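CurJ (Moorea producens 3L, PDB 5TZ6) probably catalyses dehydration, including vinylogous dehydration, of polyketide intermediates as the dehydratase domain of a curacin synthase module, here inactivated by substitution. Local coordinates at residues 50-63 and 211-223. The protein carries 1 engineered substitution. Residues are numbered along the deposited sequence; the frame is centred on the assembly and turned at random.
Sequences PGASHISLLLAAAS and YQLHPTLVDSCFQ. With 7OD ((2E,5R)-5-hydroxy-2-methylhept-2-enoic acid), chain C.
A52 is the knob on which the two hot-dog helices of this double hot-dog dehydratase meet: its CB sits in the hole formed by P215, V218, D219 and F222. The axes of helices 51-63 and 215-223, one from each hot-dog half, come within 7.8 Å, with 132° between their N-to-C directions. Packing is tight here, near the start of helix 51-63. With CG1 anti to the backbone N (chi1 177°), V218 sets that methyl 3.3 Å from A52 CB. On the flank, I55 CD1 comes in the plane of the F222 ring, 3.8 Å from CZ at its edge, while I245 of strand 239-250 touches both residues. One bond crosses between the segments: S56 OG donates to L213 O at 2.7 Å, with a C=O...OG angle of 159°. The same hydroxyl lies 3.3 Å from P215 CD, so the turn into helix 215-223 rests directly on S56. Farther along, the contact loosens toward solvent, where partly exposed Q212 and S63 face each other without a bond. The bent Q212 chain brings NE2 3.7 Å from S63 CB; its OE1 is instead hydrogen-bonded to H9, and S63 OG turns back to A60 O. The end of the contact near P50 borders the ligand pocket, with P50 and G51 beside the methyl CAK of 7OD. Q223 NE2 donates to D219 OD2 on its anti side, which helps fix the carboxylate's rotation, and D219 OD1, 3.5 Å from P50 CB, accepts the ligand hydroxyl OAH at 3.0 Å.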
# COMPACT_ATOMS: atom_id res chain seq x y z
N PRO A 50 9.80 -21.39 -3.91
CA PRO A 50 9.18 -22.20 -4.95
C PRO A 50 7.83 -21.64 -5.38
O PRO A 50 7.20 -20.85 -4.68
CB PRO A 50 9.04 -23.57 -4.29
CG PRO A 50 8.91 -23.26 -2.83
CD PRO A 50 9.79 -22.07 -2.59
N GLY A 51 7.39 -22.08 -6.56
CA GLY A 51 6.10 -21.64 -7.08
C GLY A 51 4.96 -21.89 -6.11
O GLY A 51 4.09 -21.03 -5.90
N ALA A 52 4.93 -23.08 -5.51
CA ALA A 52 3.94 -23.44 -4.50
C ALA A 52 3.74 -22.29 -3.52
O ALA A 52 2.61 -21.98 -3.12
CB ALA A 52 4.36 -24.71 -3.76
N SER A 53 4.83 -21.63 -3.14
CA SER A 53 4.73 -20.51 -2.23
C SER A 53 3.86 -19.41 -2.82
O SER A 53 2.98 -18.86 -2.15
CB SER A 53 6.11 -19.97 -1.89
OG SER A 53 6.01 -18.76 -1.16
N HIS A 54 4.11 -19.06 -4.09
CA HIS A 54 3.29 -18.05 -4.75
C HIS A 54 1.82 -18.47 -4.81
O HIS A 54 0.93 -17.61 -4.75
CB HIS A 54 3.84 -17.76 -6.15
CG HIS A 54 5.27 -17.35 -6.14
ND1 HIS A 54 6.28 -18.13 -6.67
CD2 HIS A 54 5.88 -16.25 -5.62
CE1 HIS A 54 7.44 -17.52 -6.50
NE2 HIS A 54 7.22 -16.38 -5.87
N ILE A 55 1.56 -19.77 -4.92
CA ILE A 55 0.17 -20.25 -4.86
C ILE A 55 -0.43 -19.93 -3.49
O ILE A 55 -1.54 -19.39 -3.39
CB ILE A 55 0.11 -21.75 -5.18
CG1 ILE A 55 0.62 -21.99 -6.61
CG2 ILE A 55 -1.29 -22.30 -4.93
CD1 ILE A 55 0.17 -23.30 -7.21
N SER A 56 0.29 -20.27 -2.42
CA SER A 56 -0.19 -19.95 -1.08
C SER A 56 -0.40 -18.44 -0.92
O SER A 56 -1.38 -18.00 -0.30
CB SER A 56 0.81 -20.50 -0.05
OG SER A 56 0.55 -20.01 1.25
N LEU A 57 0.47 -17.63 -1.52
CA LEU A 57 0.34 -16.18 -1.45
C LEU A 57 -0.92 -15.70 -2.15
O LEU A 57 -1.62 -14.80 -1.65
CB LEU A 57 1.58 -15.52 -2.06
CG LEU A 57 1.70 -14.00 -2.06
CD1 LEU A 57 1.65 -13.46 -0.65
CD2 LEU A 57 3.00 -13.59 -2.73
N LEU A 58 -1.25 -16.29 -3.30
CA LEU A 58 -2.47 -15.88 -3.99
C LEU A 58 -3.70 -16.33 -3.21
O LEU A 58 -4.70 -15.61 -3.17
CB LEU A 58 -2.49 -16.42 -5.41
CG LEU A 58 -1.51 -15.63 -6.29
CD1 LEU A 58 -0.97 -16.48 -7.43
CD2 LEU A 58 -2.19 -14.37 -6.81
N LEU A 59 -3.66 -17.51 -2.59
CA LEU A 59 -4.77 -17.87 -1.72
C LEU A 59 -4.96 -16.83 -0.62
O LEU A 59 -6.10 -16.49 -0.27
CB LEU A 59 -4.57 -19.27 -1.12
CG LEU A 59 -4.58 -20.43 -2.11
CD1 LEU A 59 -4.54 -21.77 -1.38
CD2 LEU A 59 -5.79 -20.36 -3.03
N ALA A 60 -3.86 -16.32 -0.06
CA ALA A 60 -3.99 -15.25 0.93
C ALA A 60 -4.70 -14.03 0.34
O ALA A 60 -5.70 -13.55 0.89
CB ALA A 60 -2.62 -14.87 1.48
N ALA A 61 -4.19 -13.52 -0.79
CA ALA A 61 -4.82 -12.36 -1.42
C ALA A 61 -6.31 -12.60 -1.65
O ALA A 61 -7.16 -11.77 -1.28
CB ALA A 61 -4.11 -12.03 -2.74
N ALA A 62 -6.63 -13.74 -2.25
CA ALA A 62 -8.02 -14.16 -2.41
C ALA A 62 -8.78 -14.01 -1.10
O ALA A 62 -9.87 -13.43 -1.07
CB ALA A 62 -8.07 -15.60 -2.91
N SER A 63 -8.22 -14.53 -0.01
CA SER A 63 -8.92 -14.46 1.26
C SER A 63 -9.10 -13.02 1.73
O SER A 63 -10.01 -12.74 2.51
CB SER A 63 -8.17 -15.25 2.33
OG SER A 63 -7.20 -14.45 2.98
N TYR A 211 -2.83 -19.46 7.85
CA TYR A 211 -2.69 -19.73 6.43
C TYR A 211 -3.90 -20.48 5.90
O TYR A 211 -4.48 -21.33 6.59
CB TYR A 211 -1.44 -20.58 6.17
CG TYR A 211 -0.11 -19.88 6.37
CD1 TYR A 211 0.50 -19.85 7.62
CD2 TYR A 211 0.57 -19.30 5.30
CE1 TYR A 211 1.73 -19.23 7.80
CE2 TYR A 211 1.80 -18.68 5.48
CZ TYR A 211 2.37 -18.65 6.73
OH TYR A 211 3.60 -18.04 6.91
N GLN A 212 -4.28 -20.17 4.66
CA GLN A 212 -5.19 -21.06 3.94
C GLN A 212 -4.51 -22.41 3.68
O GLN A 212 -5.00 -23.46 4.12
CB GLN A 212 -5.65 -20.42 2.63
CG GLN A 212 -6.69 -19.32 2.78
CD GLN A 212 -6.22 -18.16 3.62
OE1 GLN A 212 -5.19 -17.55 3.34
NE2 GLN A 212 -6.98 -17.83 4.67
N LEU A 213 -3.40 -22.38 2.95
CA LEU A 213 -2.54 -23.55 2.75
C LEU A 213 -1.10 -23.09 2.88
O LEU A 213 -0.64 -22.25 2.10
CB LEU A 213 -2.76 -24.20 1.38
CG LEU A 213 -4.03 -25.01 1.15
CD1 LEU A 213 -3.95 -25.69 -0.20
CD2 LEU A 213 -4.23 -26.03 2.26
N HIS A 214 -0.40 -23.62 3.88
CA HIS A 214 0.97 -23.22 4.11
C HIS A 214 1.81 -23.47 2.85
O HIS A 214 1.62 -24.48 2.17
CB HIS A 214 1.56 -24.00 5.29
CG HIS A 214 2.76 -23.36 5.90
ND1 HIS A 214 4.03 -23.50 5.37
CD2 HIS A 214 2.90 -22.58 7.00
CE1 HIS A 214 4.89 -22.83 6.11
NE2 HIS A 214 4.23 -22.26 7.11
N PRO A 215 2.70 -22.55 2.49
CA PRO A 215 3.54 -22.80 1.31
C PRO A 215 4.17 -24.18 1.31
O PRO A 215 4.18 -24.85 0.27
CB PRO A 215 4.60 -21.69 1.40
CG PRO A 215 3.97 -20.60 2.23
CD PRO A 215 2.99 -21.26 3.15
N THR A 216 4.66 -24.65 2.47
CA THR A 216 5.34 -25.94 2.52
C THR A 216 4.39 -27.10 2.26
O THR A 216 4.81 -28.15 1.76
CB THR A 216 6.05 -26.13 3.86
OG1 THR A 216 5.10 -26.06 4.94
CG2 THR A 216 7.12 -25.06 4.06
N LEU A 217 3.11 -26.94 2.60
CA LEU A 217 2.14 -28.00 2.31
C LEU A 217 1.88 -28.10 0.81
O LEU A 217 1.88 -29.20 0.24
CB LEU A 217 0.84 -27.73 3.07
CG LEU A 217 -0.32 -28.68 2.78
CD1 LEU A 217 0.09 -30.12 3.03
CD2 LEU A 217 -1.52 -28.30 3.63
N VAL A 218 1.70 -26.96 0.14
CA VAL A 218 1.55 -26.94 -1.31
C VAL A 218 2.77 -27.57 -1.98
O VAL A 218 2.64 -28.42 -2.88
CB VAL A 218 1.32 -25.50 -1.80
CG1 VAL A 218 1.22 -25.44 -3.32
CG2 VAL A 218 0.05 -24.93 -1.16
N ASP A 219 3.96 -27.19 -1.51
CA ASP A 219 5.16 -27.77 -2.10
C ASP A 219 5.19 -29.27 -1.90
O ASP A 219 5.49 -30.02 -2.84
CB ASP A 219 6.41 -27.14 -1.51
CG ASP A 219 7.64 -27.42 -2.36
OD1 ASP A 219 7.78 -26.76 -3.42
OD2 ASP A 219 8.44 -28.30 -1.99
N SER A 220 4.86 -29.75 -0.70
CA SER A 220 4.86 -31.19 -0.47
C SER A 220 3.95 -31.88 -1.48
O SER A 220 4.31 -32.93 -2.05
CB SER A 220 4.40 -31.49 0.95
OG SER A 220 5.28 -30.92 1.91
N CYS A 221 2.79 -31.28 -1.74
CA CYS A 221 1.89 -31.85 -2.74
C CYS A 221 2.58 -31.98 -4.08
O CYS A 221 2.50 -33.04 -4.73
CB CYS A 221 0.62 -30.99 -2.86
SG CYS A 221 -0.54 -31.22 -1.51
N PHE A 222 3.28 -30.93 -4.52
CA PHE A 222 4.04 -31.08 -5.76
C PHE A 222 5.15 -32.12 -5.65
O PHE A 222 5.49 -32.76 -6.65
CB PHE A 222 4.61 -29.73 -6.20
CG PHE A 222 3.57 -28.68 -6.47
CD1 PHE A 222 2.24 -29.04 -6.67
CD2 PHE A 222 3.92 -27.34 -6.56
CE1 PHE A 222 1.28 -28.08 -6.92
CE2 PHE A 222 2.96 -26.38 -6.82
CZ PHE A 222 1.64 -26.75 -7.00
N GLN A 223 5.71 -32.31 -4.45
CA GLN A 223 6.78 -33.29 -4.27
C GLN A 223 6.27 -34.71 -4.47
O GLN A 223 7.06 -35.60 -4.81
CB GLN A 223 7.39 -33.18 -2.88
CG GLN A 223 8.02 -31.86 -2.52
CD GLN A 223 8.31 -31.78 -1.04
OE1 GLN A 223 8.44 -32.81 -0.38
NE2 GLN A 223 8.40 -30.57 -0.50
OAB 7OD C . 13.89 -25.66 -8.18
CAA 7OD C . 12.96 -24.83 -8.23
OAI 7OD C . 13.19 -23.67 -8.64
CAC 7OD C . 11.55 -25.23 -7.78
CAK 7OD C . 10.41 -24.21 -7.84
CAD 7OD C . 11.28 -26.66 -7.28
CAE 7OD C . 9.85 -27.02 -6.84
CAF 7OD C . 9.59 -28.50 -6.49
OAH 7OD C . 9.50 -28.63 -5.07
CAG 7OD C . 10.67 -29.47 -7.00
CAJ 7OD C . 10.11 -30.89 -6.92